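Side-chain contacts in aryl acylamidase (bacterium CSBL00001, PDB 4YJ6), which probably hydrolyses aryl acylamides (anilides) to the aromatic amine and carboxylate: residues Q284-L289 against A401-R406; G291-V296 against A456-I461; G278-Q283 against K316-A321; R139-N144 against I428-T433. All coordinates share one frame; numbering follows the deposited sequence.

Contact 1: Q284-L289 against A401-R406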
# COMPACT_ATOMS: atom_id res chain seq x y z
N GLN A 284 2.40 23.62 3.51
CA GLN A 284 3.64 24.22 3.07
C GLN A 284 4.88 23.45 3.53
O GLN A 284 5.86 23.35 2.80
CB GLN A 284 3.70 25.68 3.58
CG GLN A 284 4.88 26.41 3.03
CD GLN A 284 4.81 26.55 1.52
OE1 GLN A 284 3.81 27.05 0.97
NE2 GLN A 284 5.87 26.13 0.85
N GLU A 285 4.86 22.93 4.76
CA GLU A 285 6.02 22.20 5.27
C GLU A 285 6.36 20.96 4.41
O GLU A 285 7.53 20.58 4.26
CB GLU A 285 5.81 21.76 6.72
CG GLU A 285 5.62 22.92 7.69
CD GLU A 285 4.18 23.46 7.75
OE1 GLU A 285 3.23 22.92 7.11
OE2 GLU A 285 4.00 24.47 8.47
N ILE A 286 5.32 20.35 3.89
CA ILE A 286 5.49 19.18 3.01
C ILE A 286 6.07 19.65 1.67
O ILE A 286 7.05 19.09 1.18
CB ILE A 286 4.17 18.47 2.80
CG1 ILE A 286 3.78 17.71 4.08
CG2 ILE A 286 4.27 17.47 1.57
CD1 ILE A 286 2.38 17.07 4.00
N GLN A 287 5.52 20.73 1.11
CA GLN A 287 6.10 21.28 -0.11
C GLN A 287 7.60 21.57 0.06
O GLN A 287 8.42 21.22 -0.79
CB GLN A 287 5.39 22.56 -0.54
CG GLN A 287 3.93 22.39 -0.83
CD GLN A 287 3.34 23.61 -1.53
OE1 GLN A 287 3.95 24.17 -2.45
NE2 GLN A 287 2.16 24.04 -1.07
N ASP A 288 7.96 22.23 1.15
CA ASP A 288 9.36 22.55 1.36
C ASP A 288 10.25 21.33 1.48
O ASP A 288 11.39 21.31 0.98
CB ASP A 288 9.54 23.41 2.63
CG ASP A 288 8.89 24.78 2.50
OD1 ASP A 288 8.55 25.20 1.37
OD2 ASP A 288 8.74 25.44 3.56
N LEU A 289 9.75 20.31 2.17
CA LEU A 289 10.52 19.10 2.39
C LEU A 289 10.77 18.41 1.05
O LEU A 289 11.84 17.90 0.79
CB LEU A 289 9.79 18.16 3.36
CG LEU A 289 10.51 16.87 3.71
CD1 LEU A 289 11.76 17.14 4.54
CD2 LEU A 289 9.52 15.91 4.45
N ALA A 401 -0.88 15.27 0.66
CA ALA A 401 -1.04 16.73 0.84
C ALA A 401 -0.98 17.16 2.31
O ALA A 401 -0.96 18.38 2.57
CB ALA A 401 -2.36 17.16 0.26
N CYS A 402 -0.99 16.21 3.24
CA CYS A 402 -1.00 16.56 4.67
C CYS A 402 -0.29 15.52 5.52
O CYS A 402 -0.05 14.38 5.09
CB CYS A 402 -2.43 16.74 5.18
SG CYS A 402 -3.49 15.24 5.01
N MSE A 403 0.02 15.92 6.75
CA MSE A 403 0.63 15.06 7.75
C MSE A 403 -0.38 14.15 8.42
O MSE A 403 -1.59 14.32 8.28
CB MSE A 403 1.30 15.94 8.82
CG MSE A 403 2.32 16.91 8.27
SE MSE A 403 3.80 16.02 7.37
CE MSE A 403 4.54 14.97 8.84
N PRO A 404 0.11 13.15 9.17
CA PRO A 404 -0.81 12.25 9.87
C PRO A 404 -1.81 13.00 10.75
O PRO A 404 -1.49 14.07 11.31
CB PRO A 404 0.14 11.40 10.74
CG PRO A 404 1.39 11.31 9.96
CD PRO A 404 1.52 12.72 9.32
N VAL A 405 -3.01 12.43 10.83
CA VAL A 405 -4.08 12.94 11.67
C VAL A 405 -4.18 12.15 12.97
O VAL A 405 -3.75 10.99 13.07
CB VAL A 405 -5.44 12.91 10.94
CG1 VAL A 405 -5.36 13.73 9.65
CG2 VAL A 405 -5.90 11.45 10.66
N ARG A 406 -4.73 12.80 13.99
CA ARG A 406 -5.02 12.12 15.25
C ARG A 406 -6.09 11.06 15.10
O ARG A 406 -7.04 11.22 14.34
CB ARG A 406 -5.43 13.15 16.32
CG ARG A 406 -4.37 14.23 16.51
CD ARG A 406 -4.62 15.15 17.72
NE ARG A 406 -3.89 14.65 18.89
CZ ARG A 406 -2.67 15.03 19.26
NH1 ARG A 406 -2.02 15.98 18.61
NH2 ARG A 406 -2.12 14.46 20.32
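Ile286 and Cys402 bring their CA atoms to 7.2 Å, the closest backbone approach between the first turns of helix 284-299 and the loop 401-406, which follows strand 394-398 and runs largely extended past the helix. Ile286 supplies most of the bridge from the helix side. Its CG1 stands beside the backbone N, anti to the carbonyl carbon, and the chain then continues straight (chi2 174°), which carries CD1 onto the loop backbone. CD1 lies 3.4 Å from C of Cys402 and, a little tighter than ordinary van der Waals contact, 3.5 Å from its CA. The flank of the same side chain is taken by the selenomethionine Met403, whose bend at chi2 (-61°) brings SE alongside, 3.7 Å from Ile286 CG1, before chi3 turns CE; the two side chains slide past each other in opposite directions. Ile451 of strand 443-451 touches both and extends the apolar cluster. The loop's polar groups bond to either end of this patch: Met403 N pairs with Gln283 OE1, at the N-cap just ahead of the helix, and Cys402 O accepts from Trp194 NE1. Helix and loop are therefore joined at Ile286 by shape and dispersion, while polar links flank the apolar contact and satisfy peptide groups close to the isoleucine.

Contact 2: G291-V296 against A456-I461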
# COMPACT_ATOMS: atom_id res chain seq x y z
N GLY A 291 10.79 19.89 -1.94
CA GLY A 291 11.73 20.70 -2.70
C GLY A 291 13.16 20.36 -2.34
O GLY A 291 14.05 20.34 -3.19
N LYS A 292 13.39 20.11 -1.05
CA LYS A 292 14.71 19.75 -0.58
C LYS A 292 15.08 18.36 -1.08
O LYS A 292 16.17 18.13 -1.59
CB LYS A 292 14.69 19.75 0.95
CG LYS A 292 16.05 19.69 1.61
CD LYS A 292 15.92 20.05 3.10
CE LYS A 292 17.21 20.61 3.68
NZ LYS A 292 16.95 21.24 5.02
N ALA A 293 14.14 17.42 -0.95
CA ALA A 293 14.41 16.04 -1.34
C ALA A 293 14.75 15.94 -2.81
O ALA A 293 15.61 15.18 -3.20
CB ALA A 293 13.22 15.14 -1.01
N ALA A 294 14.07 16.72 -3.64
CA ALA A 294 14.31 16.68 -5.07
C ALA A 294 15.74 17.05 -5.41
O ALA A 294 16.32 16.55 -6.38
CB ALA A 294 13.34 17.64 -5.80
N ARG A 295 16.34 17.91 -4.60
CA ARG A 295 17.69 18.37 -4.87
C ARG A 295 18.71 17.28 -4.61
O ARG A 295 19.83 17.36 -5.10
CB ARG A 295 17.99 19.62 -4.06
CG ARG A 295 17.31 20.84 -4.71
CD ARG A 295 17.29 22.02 -3.82
NE ARG A 295 17.01 23.23 -4.59
CZ ARG A 295 15.80 23.72 -4.84
NH1 ARG A 295 14.71 23.11 -4.38
NH2 ARG A 295 15.70 24.87 -5.54
N VAL A 296 18.30 16.25 -3.87
CA VAL A 296 19.21 15.11 -3.68
C VAL A 296 19.57 14.54 -5.04
O VAL A 296 20.71 14.15 -5.28
CB VAL A 296 18.58 14.05 -2.76
CG1 VAL A 296 19.46 12.74 -2.73
CG2 VAL A 296 18.38 14.63 -1.35
N ALA A 456 6.98 12.08 6.43
CA ALA A 456 6.32 12.51 5.19
C ALA A 456 7.01 11.82 4.02
O ALA A 456 8.23 11.65 4.03
CB ALA A 456 6.42 14.06 4.99
N GLY A 457 6.25 11.50 2.98
CA GLY A 457 6.83 10.83 1.84
C GLY A 457 6.92 11.64 0.55
O GLY A 457 6.15 12.59 0.32
N MSE A 458 7.87 11.24 -0.29
CA MSE A 458 7.92 11.75 -1.66
C MSE A 458 7.58 10.63 -2.64
O MSE A 458 8.04 9.51 -2.48
CB MSE A 458 9.32 12.24 -1.97
CG MSE A 458 9.50 12.43 -3.44
SE MSE A 458 11.22 13.34 -3.67
CE MSE A 458 12.35 11.85 -3.36
N LEU A 459 6.73 10.93 -3.62
CA LEU A 459 6.35 9.92 -4.61
C LEU A 459 7.26 10.04 -5.81
O LEU A 459 7.48 11.13 -6.33
CB LEU A 459 4.90 10.15 -5.06
CG LEU A 459 4.31 8.96 -5.84
CD1 LEU A 459 4.16 7.77 -4.85
CD2 LEU A 459 2.95 9.32 -6.43
N ILE A 460 7.82 8.91 -6.22
CA ILE A 460 8.57 8.83 -7.45
C ILE A 460 7.72 8.08 -8.47
O ILE A 460 7.35 6.93 -8.22
CB ILE A 460 9.87 8.02 -7.21
CG1 ILE A 460 10.72 8.71 -6.12
CG2 ILE A 460 10.67 7.79 -8.54
CD1 ILE A 460 12.05 7.96 -5.79
N ILE A 461 7.40 8.73 -9.58
CA ILE A 461 6.56 8.11 -10.60
C ILE A 461 7.38 7.82 -11.86
O ILE A 461 8.14 8.71 -12.32
CB ILE A 461 5.38 9.06 -10.98
CG1 ILE A 461 4.61 9.52 -9.73
CG2 ILE A 461 4.44 8.35 -12.00
CD1 ILE A 461 3.42 10.53 -10.05
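Where the methyl of Ala293 meets the selenium of Met458 no flat side chain takes part; the one planar side-chain group of the two segments, the guanidinium of Arg295, is turned to the exposed flank of the helix. There it binds back along its own helix: NH1 donates to Gly291 O at 3.1 Å with an N-H...O angle of 152°. The carbonyl group of Gly291 lies at the edge of the guanidinium, in its plane, whereas from the carbonyl's standpoint the donor stands well above the plane, 57° out of it.

Across the contact itself, a small alanine on the helix meets a long selenomethionine from the strand. Ala293 CB points toward strand 454-462, and Met458 reaches out to it. Its CG lies opposite the backbone N (chi1 165°) and the next bond is also extended, so SE is held far out from the strand; the final bond then turns, laying CE beside the same methyl. CB of Ala293 is 3.8 Å from SE and 4.1 Å from CE of Met458, with CA atoms of the two residues 7.8 Å apart.

Met458 is further enclosed by Ile290 and Phe297 of helix 284-299 and by Phe477 of helix 467-480, and Val296 also leans on Phe477. The two helices thus pack together over this side of strand 454-462, which runs within the large mixed sheet between strands 443-451 and 394-398, antiparallel to both.

Contact 3: G278-Q283 against K316-A321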
# COMPACT_ATOMS: atom_id res chain seq x y z
N GLY A 278 -0.30 21.00 -9.49
CA GLY A 278 -1.00 22.18 -9.97
C GLY A 278 -2.43 22.35 -9.51
O GLY A 278 -3.07 23.36 -9.85
N VAL A 279 -2.97 21.38 -8.77
CA VAL A 279 -4.39 21.41 -8.41
C VAL A 279 -4.69 21.12 -6.94
O VAL A 279 -5.80 21.40 -6.51
CB VAL A 279 -5.23 20.40 -9.24
CG1 VAL A 279 -5.21 20.78 -10.72
CG2 VAL A 279 -4.69 18.99 -9.08
N PHE A 280 -3.75 20.56 -6.17
CA PHE A 280 -4.06 20.24 -4.75
C PHE A 280 -3.54 21.30 -3.79
O PHE A 280 -2.48 21.87 -4.02
CB PHE A 280 -3.39 18.94 -4.29
CG PHE A 280 -3.87 17.70 -5.01
CD1 PHE A 280 -3.21 17.25 -6.16
CD2 PHE A 280 -4.97 16.99 -4.54
CE1 PHE A 280 -3.63 16.10 -6.82
CE2 PHE A 280 -5.42 15.83 -5.19
CZ PHE A 280 -4.74 15.38 -6.32
N PRO A 281 -4.29 21.53 -2.69
CA PRO A 281 -3.73 22.32 -1.58
C PRO A 281 -2.80 21.45 -0.76
O PRO A 281 -3.23 20.38 -0.33
CB PRO A 281 -4.97 22.72 -0.79
CG PRO A 281 -5.95 21.54 -1.00
CD PRO A 281 -5.68 21.11 -2.45
N VAL A 282 -1.54 21.85 -0.59
CA VAL A 282 -0.57 20.99 0.09
C VAL A 282 0.06 21.76 1.22
O VAL A 282 0.48 22.90 1.03
CB VAL A 282 0.54 20.55 -0.89
CG1 VAL A 282 1.62 19.72 -0.17
CG2 VAL A 282 -0.11 19.76 -2.04
N GLN A 283 0.14 21.14 2.39
CA GLN A 283 0.74 21.83 3.55
C GLN A 283 2.14 22.35 3.19
O GLN A 283 3.00 21.64 2.64
CB GLN A 283 0.75 20.91 4.79
CG GLN A 283 -0.65 20.62 5.28
CD GLN A 283 -0.69 19.67 6.46
OE1 GLN A 283 0.29 18.94 6.75
NE2 GLN A 283 -1.82 19.67 7.16
N LYS A 316 -11.50 18.56 -6.38
CA LYS A 316 -12.81 18.01 -6.00
C LYS A 316 -13.43 17.22 -7.13
O LYS A 316 -14.01 16.17 -6.88
CB LYS A 316 -13.79 19.11 -5.56
CG LYS A 316 -15.17 18.52 -5.22
CD LYS A 316 -16.11 19.58 -4.61
CE LYS A 316 -17.25 18.91 -3.80
NZ LYS A 316 -18.22 18.10 -4.61
N GLN A 317 -13.34 17.70 -8.36
CA GLN A 317 -13.91 16.94 -9.47
C GLN A 317 -13.25 15.57 -9.57
O GLN A 317 -13.92 14.57 -9.80
CB GLN A 317 -13.72 17.69 -10.78
CG GLN A 317 -14.72 18.85 -10.92
CD GLN A 317 -14.44 19.68 -12.18
OE1 GLN A 317 -13.31 20.07 -12.44
NE2 GLN A 317 -15.49 19.93 -12.95
N MSE A 318 -11.93 15.53 -9.40
CA MSE A 318 -11.22 14.26 -9.50
C MSE A 318 -11.53 13.31 -8.35
O MSE A 318 -11.74 12.11 -8.58
CB MSE A 318 -9.72 14.54 -9.58
CG MSE A 318 -9.41 15.30 -10.81
SE MSE A 318 -7.52 15.15 -11.13
CE MSE A 318 -6.85 16.15 -9.56
N SER A 319 -11.53 13.80 -7.11
CA SER A 319 -11.84 12.92 -6.00
C SER A 319 -13.27 12.40 -6.06
O SER A 319 -13.53 11.24 -5.71
CB SER A 319 -11.55 13.55 -4.62
OG SER A 319 -12.43 14.65 -4.35
N ASP A 320 -14.21 13.25 -6.47
CA ASP A 320 -15.59 12.77 -6.64
C ASP A 320 -15.66 11.64 -7.68
O ASP A 320 -16.36 10.64 -7.48
CB ASP A 320 -16.52 13.90 -7.10
CG ASP A 320 -16.91 14.88 -5.99
OD1 ASP A 320 -16.68 14.59 -4.80
OD2 ASP A 320 -17.48 15.95 -6.33
N ALA A 321 -14.94 11.79 -8.79
CA ALA A 321 -14.93 10.74 -9.83
C ALA A 321 -14.31 9.47 -9.28
O ALA A 321 -14.81 8.36 -9.52
CB ALA A 321 -14.13 11.21 -11.07
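Val279 and Phe280 both touch the terminal methyl of Met318, a selenomethionine on helix 315-339. CE of Met318 lies 3.6 Å from Val279 CG2 and 3.9 Å from Phe280 CZ, so one methyl group fits against a branch of the valine and the far end of the aromatic ring, approaching the ring obliquely. Both loop side chains cross the Met318 chain at about a right angle. That chain leaves the helix nearly extended at chi2 (-163°) and bends only at its last torsion, which swings CE to the loop; Val279 meets it with the branch that occupies the crowded position between its backbone N and carbonyl carbon. The loop belongs to a beta-alpha-beta crossover: it leads from strand 270-273 into helix 284-299, which returns to the adjacent parallel strand 303-306, and Gln283 is the N-cap of that helix. Before the cap, Val282 O fixes the loop's course by accepting from Gln287 NE2 and Asn420 ND2. Around the Met318 chain, Leu377 and Val381 of helix 368-389 and Tyr434 and Leu435 of helix 434-439 complete the apolar surroundings. On the helix bearing Met318, away from the loop, Lys316 NZ forms a salt bridge one turn along with Asp320 OD2 (2.9 Å).

Contact 4: R139-N144 against I428-T433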
# COMPACT_ATOMS: atom_id res chain seq x y z
N ARG A 139 -11.02 4.93 2.48
CA ARG A 139 -10.39 6.14 3.03
C ARG A 139 -8.89 5.91 3.20
O ARG A 139 -8.43 4.77 3.25
CB ARG A 139 -10.97 6.54 4.40
CG ARG A 139 -10.99 5.38 5.41
CD ARG A 139 -11.74 5.73 6.72
NE ARG A 139 -13.16 5.93 6.47
CZ ARG A 139 -13.97 6.72 7.17
NH1 ARG A 139 -13.51 7.43 8.20
NH2 ARG A 139 -15.25 6.80 6.83
N GLY A 140 -8.15 7.01 3.29
CA GLY A 140 -6.70 6.98 3.44
C GLY A 140 -6.23 6.92 4.89
O GLY A 140 -5.07 7.22 5.18
N THR A 141 -7.13 6.54 5.80
CA THR A 141 -6.79 6.27 7.19
C THR A 141 -7.20 4.83 7.48
O THR A 141 -7.95 4.22 6.71
CB THR A 141 -7.57 7.17 8.14
OG1 THR A 141 -8.95 7.11 7.77
CG2 THR A 141 -7.04 8.63 8.02
N THR A 142 -6.68 4.27 8.56
CA THR A 142 -7.11 2.94 8.98
C THR A 142 -7.82 2.95 10.32
O THR A 142 -7.20 3.15 11.36
CB THR A 142 -5.92 1.98 9.02
OG1 THR A 142 -5.39 1.88 7.68
CG2 THR A 142 -6.38 0.56 9.50
N ASP A 143 -9.12 2.69 10.26
CA ASP A 143 -9.99 2.66 11.44
C ASP A 143 -11.28 2.05 11.00
O ASP A 143 -11.65 2.11 9.83
CB ASP A 143 -10.24 4.10 11.92
CG ASP A 143 -10.79 4.16 13.35
OD1 ASP A 143 -11.00 3.08 13.95
OD2 ASP A 143 -11.01 5.29 13.86
N ASN A 144 -11.99 1.43 11.94
CA ASN A 144 -13.31 0.93 11.65
C ASN A 144 -13.93 0.63 13.01
O ASN A 144 -13.24 0.70 14.02
CB ASN A 144 -13.22 -0.32 10.79
CG ASN A 144 -12.26 -1.35 11.36
OD1 ASN A 144 -12.42 -1.80 12.48
ND2 ASN A 144 -11.25 -1.75 10.58
N ILE A 428 -10.34 10.79 0.78
CA ILE A 428 -9.32 10.47 -0.21
C ILE A 428 -8.74 11.71 -0.89
O ILE A 428 -7.78 11.62 -1.64
CB ILE A 428 -9.92 9.54 -1.29
CG1 ILE A 428 -8.84 8.75 -2.04
CG2 ILE A 428 -10.72 10.34 -2.31
CD1 ILE A 428 -8.11 7.70 -1.16
N GLY A 429 -9.32 12.88 -0.65
CA GLY A 429 -8.93 14.06 -1.45
C GLY A 429 -7.48 14.49 -1.34
O GLY A 429 -6.93 15.06 -2.30
N TRP A 430 -6.90 14.29 -0.15
CA TRP A 430 -5.51 14.66 0.12
C TRP A 430 -4.54 13.53 -0.29
O TRP A 430 -3.31 13.67 -0.17
CB TRP A 430 -5.36 14.98 1.63
CG TRP A 430 -6.04 13.91 2.48
CD1 TRP A 430 -7.36 13.85 2.82
CD2 TRP A 430 -5.44 12.73 3.02
NE1 TRP A 430 -7.62 12.70 3.53
CE2 TRP A 430 -6.44 12.01 3.69
CE3 TRP A 430 -4.13 12.22 3.02
CZ2 TRP A 430 -6.19 10.77 4.33
CZ3 TRP A 430 -3.87 11.02 3.66
CH2 TRP A 430 -4.89 10.32 4.32
N CYS A 431 -5.08 12.41 -0.76
CA CYS A 431 -4.23 11.28 -1.17
C CYS A 431 -3.91 11.44 -2.66
O CYS A 431 -4.53 10.77 -3.50
CB CYS A 431 -4.95 9.94 -0.94
SG CYS A 431 -5.54 9.75 0.78
N MSE A 432 -2.93 12.29 -2.96
CA MSE A 432 -2.61 12.69 -4.34
C MSE A 432 -2.15 11.52 -5.18
O MSE A 432 -2.18 11.59 -6.40
CB MSE A 432 -1.58 13.81 -4.30
CG MSE A 432 -2.12 14.92 -3.46
SE MSE A 432 -0.95 16.45 -3.75
CE MSE A 432 0.59 15.93 -2.69
N THR A 433 -1.74 10.45 -4.49
CA THR A 433 -1.47 9.14 -5.09
C THR A 433 -2.55 8.63 -6.05
O THR A 433 -2.24 7.81 -6.94
CB THR A 433 -1.40 8.10 -3.94
OG1 THR A 433 -2.46 8.34 -3.01
CG2 THR A 433 -0.10 8.29 -3.18
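Gly140 and Trp430 make the closest approach, and it is polar against aromatic: O of Gly140 comes to the edge of the indole, near the ring plane, 3.2 Å from CH2 of Trp430. A carbonyl oxygen so placed faces the slightly positive rim of the ring and not its electron-rich face. The indole's far end is brought there by chi1 (46°), which sets CG between the backbone N and the carbonyl carbon.

Apolar packing surrounds this point. Cys431 SG lies 4.0 Å from Gly140 CA, and the same sulfur sits over one face of the Trp430 ring, 3.4 Å above its plane and displaced toward the rim. Thr141 CG2 approaches the ring obliquely. A beta carbon at Gly140 would run into both Cys431 SG and Trp430 CH2, so glycine permits the fit.

Hydrogen bonds hold the pieces, from outside and within the turn. The indole NE1 is bonded to Pro426 O, Thr141 OG1 to Thr413 O, and Gly140 has a backbone bond with Leu427. Residues 428-431 form a type I beta turn, with Cys431 N donating to Ile428 O at 2.9 Å. A leucine in place of Trp430 would probably leave Pro426 O without its indole donor and open a gap beside the Gly140 carbonyl and Cys431 SG.

Two buried loops meet here, one following strand 126-131 and the other preceding helix 434-439. Ile190 of helix 190-195 packs against Trp430 and Cys431, while Ile428 reaches Trp322 and Cys323 on helix 315-339.

Contacts 1 and 2 follow one helix, 284-299, with centres about 13 Å apart, and they join through Leu289 CD2, 3.6 Å from Ala456 CB. Contact 1 reaches two others through probable backbone hydrogen bonds: Ala401 O to Gln283 N of contact 3 and Ala401 N to Trp430 O of contact 4, each 3.0 Å. Contacts 3 and 4 meet where Phe280 CD1 lies 3.4 Å from Met432 SE. Contact 2 touches neither of these. Amidase signature enzymes use a Ser-cis-Ser-Lys triad; contact 4, centred about 11 Å from the chain centre, is tied to residues 185-190, where the nucleophile segment probably lies, while contacts 1 to 3 are centred 18 to 20 Å out.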